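Local coordinates for protein citrinin polyketide synthase (Monascus purpureus, PDB 5MPT) that builds the polyketide keto-aldehyde precursor of the mycotoxin citrinin, this chain being its C-methyltransferase domain, with S-adenosyl-L-homocysteine bound in the crystal, at residues A[325-328]-A[332-335]; A[317-322]-A[340-345]; A[85-90]-A[334-339]. One frame throughout, in Å; residues are numbered along the deposited sequence.

Contact 1 of 3, residues A[325-328]-A[332-335]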
# COMPACT_ATOMS: atom_id res chain seq x y z
N PHE A 325 6.70 2.96 9.89
CA PHE A 325 7.98 3.57 10.26
C PHE A 325 8.54 4.42 9.13
O PHE A 325 9.12 5.48 9.36
CB PHE A 325 8.96 2.47 10.63
CG PHE A 325 10.33 2.96 11.02
CD1 PHE A 325 10.50 3.81 12.10
CD2 PHE A 325 11.45 2.58 10.30
CE1 PHE A 325 11.76 4.24 12.45
CE2 PHE A 325 12.72 3.01 10.66
CZ PHE A 325 12.86 3.87 11.72
N ILE A 326 8.36 3.96 7.89
CA ILE A 326 8.87 4.67 6.72
C ILE A 326 7.88 5.70 6.23
O ILE A 326 8.21 6.87 6.08
CB ILE A 326 9.18 3.70 5.58
CG1 ILE A 326 10.22 2.69 6.03
CG2 ILE A 326 9.62 4.47 4.32
CD1 ILE A 326 10.41 1.52 5.10
N PHE A 327 6.69 5.23 5.87
CA PHE A 327 5.73 6.12 5.24
C PHE A 327 5.18 7.13 6.21
O PHE A 327 4.75 8.22 5.78
CB PHE A 327 4.62 5.30 4.60
CG PHE A 327 5.05 4.57 3.37
CD1 PHE A 327 5.60 3.31 3.44
CD2 PHE A 327 4.88 5.15 2.12
CE1 PHE A 327 6.02 2.64 2.30
CE2 PHE A 327 5.27 4.47 0.96
CZ PHE A 327 5.84 3.23 1.05
N GLY A 328 5.24 6.85 7.51
CA GLY A 328 4.76 7.82 8.46
C GLY A 328 5.55 9.10 8.47
O GLY A 328 5.07 10.10 9.00
N GLY A 332 1.98 12.57 2.82
CA GLY A 332 0.94 11.82 2.12
C GLY A 332 0.30 10.72 2.93
O GLY A 332 -0.73 10.19 2.51
N TRP A 333 0.88 10.36 4.07
CA TRP A 333 0.37 9.32 4.96
C TRP A 333 -0.59 9.85 6.00
O TRP A 333 -1.19 9.05 6.73
CB TRP A 333 1.55 8.65 5.67
CG TRP A 333 1.37 7.31 6.32
CD1 TRP A 333 1.50 7.01 7.65
CD2 TRP A 333 1.11 6.07 5.66
NE1 TRP A 333 1.34 5.66 7.86
CE2 TRP A 333 1.08 5.06 6.65
CE3 TRP A 333 0.89 5.71 4.32
CZ2 TRP A 333 0.83 3.73 6.35
CZ3 TRP A 333 0.66 4.40 4.03
CH2 TRP A 333 0.63 3.42 5.04
N TRP A 334 -0.69 11.19 6.12
CA TRP A 334 -1.46 11.84 7.17
C TRP A 334 -2.49 12.82 6.61
O TRP A 334 -2.88 13.80 7.28
CB TRP A 334 -0.50 12.55 8.14
CG TRP A 334 0.49 11.62 8.75
CD1 TRP A 334 1.78 11.41 8.36
CD2 TRP A 334 0.23 10.69 9.80
NE1 TRP A 334 2.36 10.44 9.14
CE2 TRP A 334 1.42 9.98 10.03
CE3 TRP A 334 -0.90 10.40 10.58
CZ2 TRP A 334 1.51 9.00 10.98
CZ3 TRP A 334 -0.80 9.43 11.53
CH2 TRP A 334 0.40 8.73 11.73
N LEU A 335 -2.95 12.61 5.38
CA LEU A 335 -3.89 13.55 4.79
C LEU A 335 -5.33 13.33 5.22
O LEU A 335 -6.15 14.24 5.05
CB LEU A 335 -3.82 13.50 3.27
CG LEU A 335 -2.56 14.01 2.59
CD1 LEU A 335 -2.71 13.93 1.08
CD2 LEU A 335 -2.27 15.44 3.02
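Residues 325-328 and 332-335 are joined by a three-residue link, and their backbones come closest at Gly328 and Trp333, whose CA atoms lie 5.8 Å apart. Trp333 fills the angle between them. A chi1 of -162°, placing CG opposite the backbone N, lays the indole against Phe327 and Gly328, and CB of Phe327 sits over one face of the six-membered ring of Trp333, 3.9 Å from the ring centroid, in a CH-pi contact. The Phe327 ring itself turns off obliquely, its plane 35° from that of the indole. Further along, Trp333 CD1 rests 3.5 Å from CA of Gly328; without a side chain, glycine lets two indoles come close to its backbone. The second is Trp334, which gives its NE1 hydrogen to Gly328 O at 2.7 Å. The N-H...O angle is 161° and the acceptor lies near the ring plane, while seen from the carbonyl the donor is tilted out of plane. The other indole nitrogen, Trp333 NE1, is bonded to OD1 of Asp324, earlier on helix 321-327. Both tryptophans therefore combine a broad apolar surface with one directed N-H, one satisfying a backbone carbonyl, the other a carboxylate. The Trp334 bond ties residue 334 to the backbone of residue 328, while Phe327 and Trp333 pack beside the catalytic Tyr177 and His289, consistent with an aromatic wall next to the methyltransferase active site.

Contact 2 of 3, residues A[317-322]-A[340-345]. With EDO (1,2-ethanediol), chain D.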
# COMPACT_ATOMS: atom_id res chain seq x y z
N THR A 317 -4.87 -3.55 4.81
CA THR A 317 -6.00 -3.50 5.71
C THR A 317 -5.58 -3.64 7.17
O THR A 317 -6.40 -3.43 8.06
CB THR A 317 -7.00 -4.60 5.31
OG1 THR A 317 -6.29 -5.82 5.04
CG2 THR A 317 -7.75 -4.19 4.07
N GLU A 318 -4.32 -4.01 7.42
CA GLU A 318 -3.74 -4.07 8.75
C GLU A 318 -2.41 -3.33 8.75
O GLU A 318 -1.65 -3.41 7.78
CB GLU A 318 -3.58 -5.53 9.15
CG GLU A 318 -3.33 -5.83 10.60
CD GLU A 318 -3.43 -7.32 10.86
OE1 GLU A 318 -2.36 -7.96 10.99
OE2 GLU A 318 -4.56 -7.85 10.88
N GLN A 319 -2.12 -2.60 9.83
CA GLN A 319 -0.85 -1.91 9.92
C GLN A 319 0.30 -2.90 10.10
O GLN A 319 0.14 -3.97 10.70
CB GLN A 319 -0.85 -0.90 11.08
CG GLN A 319 -1.75 0.30 10.85
CD GLN A 319 -1.93 1.12 12.10
OE1 GLN A 319 -3.04 1.24 12.61
NE2 GLN A 319 -0.84 1.71 12.60
N VAL A 320 1.45 -2.54 9.53
CA VAL A 320 2.69 -3.30 9.58
C VAL A 320 3.75 -2.32 10.08
O VAL A 320 3.84 -1.21 9.53
CB VAL A 320 3.07 -3.85 8.21
CG1 VAL A 320 4.48 -4.43 8.21
CG2 VAL A 320 2.07 -4.94 7.81
N PRO A 321 4.56 -2.65 11.09
CA PRO A 321 5.43 -1.60 11.65
C PRO A 321 6.38 -0.95 10.65
O PRO A 321 6.49 0.29 10.65
CB PRO A 321 6.16 -2.32 12.79
CG PRO A 321 5.19 -3.33 13.24
CD PRO A 321 4.51 -3.82 11.99
N TRP A 322 7.07 -1.72 9.79
CA TRP A 322 8.01 -1.07 8.88
C TRP A 322 7.31 -0.12 7.92
O TRP A 322 7.92 0.87 7.50
CB TRP A 322 8.85 -2.07 8.10
CG TRP A 322 8.16 -2.89 6.99
CD1 TRP A 322 7.72 -4.17 7.08
CD2 TRP A 322 7.84 -2.44 5.65
NE1 TRP A 322 7.15 -4.55 5.89
CE2 TRP A 322 7.21 -3.51 5.00
CE3 TRP A 322 8.03 -1.25 4.95
CZ2 TRP A 322 6.80 -3.43 3.70
CZ3 TRP A 322 7.62 -1.17 3.67
CH2 TRP A 322 7.01 -2.25 3.04
N ARG A 340 -11.06 9.16 10.18
CA ARG A 340 -10.04 8.14 10.39
C ARG A 340 -8.98 8.65 11.35
O ARG A 340 -8.71 9.86 11.45
CB ARG A 340 -9.37 7.75 9.08
CG ARG A 340 -10.22 6.86 8.15
CD ARG A 340 -9.51 6.66 6.84
NE ARG A 340 -9.54 7.87 6.02
CZ ARG A 340 -8.77 8.07 4.96
NH1 ARG A 340 -7.87 7.15 4.59
NH2 ARG A 340 -8.90 9.19 4.27
N ARG A 341 -8.37 7.71 12.07
CA ARG A 341 -7.20 7.99 12.90
C ARG A 341 -5.92 7.46 12.27
O ARG A 341 -4.84 7.70 12.80
CB ARG A 341 -7.38 7.37 14.29
CG ARG A 341 -8.41 8.08 15.16
CD ARG A 341 -9.01 7.18 16.24
NE ARG A 341 -10.01 6.25 15.70
CZ ARG A 341 -10.04 4.93 15.90
NH1 ARG A 341 -11.01 4.21 15.35
NH2 ARG A 341 -9.14 4.33 16.66
N HIS A 342 -6.05 6.75 11.15
CA HIS A 342 -4.94 6.21 10.39
C HIS A 342 -5.43 6.13 8.96
O HIS A 342 -6.63 5.97 8.72
CB HIS A 342 -4.52 4.84 10.91
CG HIS A 342 -3.21 4.36 10.38
ND1 HIS A 342 -3.06 3.83 9.11
CD2 HIS A 342 -1.99 4.32 10.95
CE1 HIS A 342 -1.80 3.47 8.94
NE2 HIS A 342 -1.13 3.77 10.04
N ALA A 343 -4.52 6.28 8.00
CA ALA A 343 -4.91 6.24 6.60
C ALA A 343 -5.50 4.88 6.23
O ALA A 343 -6.48 4.80 5.49
CB ALA A 343 -3.72 6.55 5.70
N LEU A 344 -4.89 3.81 6.71
CA LEU A 344 -5.30 2.46 6.38
C LEU A 344 -6.54 2.06 7.18
O LEU A 344 -6.70 2.45 8.34
CB LEU A 344 -4.16 1.49 6.67
CG LEU A 344 -2.82 1.76 5.98
CD1 LEU A 344 -1.81 0.68 6.34
CD2 LEU A 344 -2.96 1.89 4.48
N GLN A 345 -7.38 1.24 6.57
CA GLN A 345 -8.64 0.83 7.19
C GLN A 345 -8.94 -0.63 6.86
O GLN A 345 -8.60 -1.12 5.78
CB GLN A 345 -9.81 1.72 6.73
CG GLN A 345 -9.66 3.18 7.23
CD GLN A 345 -9.68 3.31 8.74
OE1 GLN A 345 -8.84 4.00 9.35
NE2 GLN A 345 -10.67 2.70 9.37
C1 EDO D . -5.68 0.73 10.41
O1 EDO D . -7.01 1.14 10.74
C2 EDO D . -5.78 -0.62 9.73
O2 EDO D . -6.73 -1.41 10.46
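Stacking carries the main side-chain contact: the amide of Gln319 lies over one face of the His342 imidazole, the two side chains arriving from opposite directions with their planes 25° apart. Gln319 CD is 3.4 Å from His342 CD2, toward the rim of the ring, and Gln319 CG adds a CH-pi contact, 3.8 Å from the centroid of the His342 ring. The glutamine chain runs extended beyond CG (chi2 169°), which carries its flat end across the imidazole.

Hydrogen bonds fix the two partners in this pose. Leu344 N donates to His342 ND1 at 3.0 Å, nearly in the ring plane, and His342 NE2 is bonded to OD1 of Asp324, so the imidazole is gripped at both nitrogens. Gln319 NE2 bonds to OD2 of the same aspartate, which thus serves both stacked groups. Within 340-345, Arg340 NH1 reaches Ala343 O at 2.9 Å, on a lone pair in the carbonyl plane, and also bonds His289 O. A molecule of 1,2-ethanediol, probably from the crystallisation liquor, bonds through its O2 to Thr317 O at 3.2 Å.

A weaker contact is made where the backbones are closest: Thr317 CA forms a C-H...O contact of 3.5 Å with Gln345 O.

Van der Waals contact completes the join: Leu344 CD1 lies 4.3 Å from Glu318 O. A branched, apolar leucine suits this buried place, for its side chain also lies against the catalytic His289 and close to Glu315. The segment just after strand 309-316 and the loop before helix 347-356 thus meet beside His289 and Glu315, at the C-terminal end of a parallel strand of the Rossmann-like sheet, where such methyltransferases have their active site.

Contact 3 of 3, residues A[85-90]-A[334-339]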
# COMPACT_ATOMS: atom_id res chain seq x y z
N HIS A 85 4.92 16.08 12.92
CA HIS A 85 5.17 14.68 13.19
C HIS A 85 4.52 14.19 14.48
O HIS A 85 4.73 13.04 14.86
CB HIS A 85 6.67 14.39 13.23
CG HIS A 85 7.36 14.55 11.91
ND1 HIS A 85 6.85 14.03 10.74
CD2 HIS A 85 8.53 15.15 11.58
CE1 HIS A 85 7.67 14.31 9.74
NE2 HIS A 85 8.69 15.00 10.22
N GLU A 86 3.66 15.00 15.11
CA GLU A 86 3.05 14.60 16.38
C GLU A 86 2.35 13.24 16.29
O GLU A 86 2.58 12.38 17.13
CB GLU A 86 2.06 15.67 16.86
CG GLU A 86 1.41 15.35 18.21
CD GLU A 86 2.39 15.34 19.35
OE1 GLU A 86 3.52 15.85 19.15
OE2 GLU A 86 2.04 14.83 20.43
N ARG A 87 1.45 13.06 15.31
CA ARG A 87 0.72 11.80 15.23
C ARG A 87 1.66 10.63 14.97
O ARG A 87 1.54 9.56 15.59
CB ARG A 87 -0.35 11.90 14.14
CG ARG A 87 -1.48 12.88 14.52
CD ARG A 87 -2.41 13.17 13.34
NE ARG A 87 -1.72 13.96 12.34
CZ ARG A 87 -2.25 14.33 11.18
NH1 ARG A 87 -3.49 13.98 10.87
NH2 ARG A 87 -1.53 15.06 10.34
N PHE A 88 2.60 10.81 14.04
CA PHE A 88 3.64 9.81 13.79
C PHE A 88 4.42 9.48 15.05
O PHE A 88 4.64 8.30 15.38
CB PHE A 88 4.56 10.36 12.69
CG PHE A 88 5.68 9.45 12.30
CD1 PHE A 88 5.47 8.11 12.04
CD2 PHE A 88 6.96 9.96 12.15
CE1 PHE A 88 6.51 7.31 11.64
CE2 PHE A 88 7.99 9.17 11.76
CZ PHE A 88 7.76 7.83 11.49
N MET A 89 4.88 10.50 15.79
CA MET A 89 5.73 10.18 16.92
C MET A 89 4.95 9.49 18.02
O MET A 89 5.53 8.71 18.78
CB MET A 89 6.43 11.44 17.44
CG MET A 89 7.48 11.93 16.44
SD MET A 89 8.78 10.74 16.13
CE MET A 89 9.48 10.55 17.78
N ASN A 90 3.65 9.74 18.13
CA ASN A 90 2.85 8.94 19.06
C ASN A 90 2.81 7.47 18.63
O ASN A 90 2.83 6.57 19.47
CB ASN A 90 1.44 9.52 19.17
CG ASN A 90 1.43 10.89 19.81
OD1 ASN A 90 2.25 11.21 20.68
ND2 ASN A 90 0.48 11.72 19.39
N TRP A 334 -0.69 11.19 6.12
CA TRP A 334 -1.46 11.84 7.17
C TRP A 334 -2.49 12.82 6.61
O TRP A 334 -2.88 13.80 7.28
CB TRP A 334 -0.50 12.55 8.14
CG TRP A 334 0.49 11.62 8.75
CD1 TRP A 334 1.78 11.41 8.36
CD2 TRP A 334 0.23 10.69 9.80
NE1 TRP A 334 2.36 10.44 9.14
CE2 TRP A 334 1.42 9.98 10.03
CE3 TRP A 334 -0.90 10.40 10.58
CZ2 TRP A 334 1.51 9.00 10.98
CZ3 TRP A 334 -0.80 9.43 11.53
CH2 TRP A 334 0.40 8.73 11.73
N LEU A 335 -2.95 12.61 5.38
CA LEU A 335 -3.89 13.55 4.79
C LEU A 335 -5.33 13.33 5.22
O LEU A 335 -6.15 14.24 5.05
CB LEU A 335 -3.82 13.50 3.27
CG LEU A 335 -2.56 14.01 2.59
CD1 LEU A 335 -2.71 13.93 1.08
CD2 LEU A 335 -2.27 15.44 3.02
N PHE A 336 -5.66 12.16 5.75
CA PHE A 336 -7.04 11.86 6.12
C PHE A 336 -7.63 12.95 7.00
O PHE A 336 -6.98 13.46 7.92
CB PHE A 336 -7.12 10.50 6.83
CG PHE A 336 -6.17 10.35 8.01
CD1 PHE A 336 -6.57 10.70 9.29
CD2 PHE A 336 -4.91 9.80 7.82
CE1 PHE A 336 -5.72 10.55 10.35
CE2 PHE A 336 -4.06 9.62 8.87
CZ PHE A 336 -4.47 10.01 10.15
N GLU A 337 -8.87 13.34 6.70
CA GLU A 337 -9.59 14.32 7.50
C GLU A 337 -11.07 13.98 7.52
O GLU A 337 -11.93 14.87 7.52
CB GLU A 337 -9.36 15.74 6.97
CG GLU A 337 -9.48 15.84 5.48
CD GLU A 337 -9.25 17.24 4.93
OE1 GLU A 337 -8.32 17.93 5.41
OE2 GLU A 337 -9.99 17.62 4.00
N ASP A 338 -11.39 12.68 7.51
CA ASP A 338 -12.77 12.22 7.44
C ASP A 338 -13.16 11.38 8.64
O ASP A 338 -14.10 10.59 8.55
CB ASP A 338 -12.99 11.42 6.16
CG ASP A 338 -12.12 10.21 6.07
OD1 ASP A 338 -11.24 10.05 6.96
OD2 ASP A 338 -12.30 9.43 5.11
N GLY A 339 -12.45 11.52 9.75
CA GLY A 339 -12.74 10.76 10.94
C GLY A 339 -11.81 9.59 11.19
O GLY A 339 -11.78 9.06 12.30
O HOH W 1 -4.94 15.15 8.41
O HOH W 2 -2.00 16.61 7.76
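Helix 86-98, which belongs to the helix-turn-helix family region near the N terminus, meets here the loop that leads from helix 321-327 to helix 347-356 in the methyltransferase domain. The first turn of that helix rests on one residue above all, Trp334. Arg87 CB stands over a face of its six-membered ring, 4.1 Å from the centroid in a CH-pi contact, and the arginine then slides past the indole in the opposite direction. A bend at chi3 (-70°) brings the guanidinium back over the start of the tryptophan side chain, with Arg87 NH2 3.5 Å from Trp334 CB and the guanidinium and indole planes 41° apart. Phe88 crosses the indole at about a right angle: its CA lies 3.6 Å from Trp334 CZ2, and its CB also touches that carbon.

No direct hydrogen bond spans the contact; two waters at the guanidinium edge do so. One takes a hydrogen from Arg87 NH1 and donates to Trp334 O at 2.7 Å and to Phe336 O. The other takes one from Arg87 NH2, 3.0 Å away, and donates to Trp334 O as well, which leaves that carbonyl held by two waters. Phe336 adds its ring obliquely, CE1 being 4.1 Å from Arg87 NH1. Arginine suits this exposed edge because its aliphatic part can pack on an aromatic face while its planar end organises solvent. Aliphatic and aromatic packing, with a water-bridged guanidinium at the margin, here joins the N-terminal helical region to the loop before helix 347-356 of the Rossmann-like methyltransferase domain, a water-mediated interdomain packing contact.

Overall arrangement
From the N terminus, the chain first lays down helix 86-98, then runs through further helices and five of the seven strands of the Rossmann-like sheet before contact 3 brings residues 334-339 back to it, closing a loop of more than 240 residues. Contact 2 closes a much shorter one, from just after strand 309-316 to the approach of helix 347-356. Within that lies contact 1, which follows helix 321-327. Contacts 2 and 3 cross, since 334-339 falls between 317-322 and 340-345, whereas contacts 1 and 3 share Trp334 and Leu335. Trp333 packs on His342 and Leu344, and Phe336 on the 341-343 backbone, linking the three contacts, with contact 3 attaching this loop to helix 86-98.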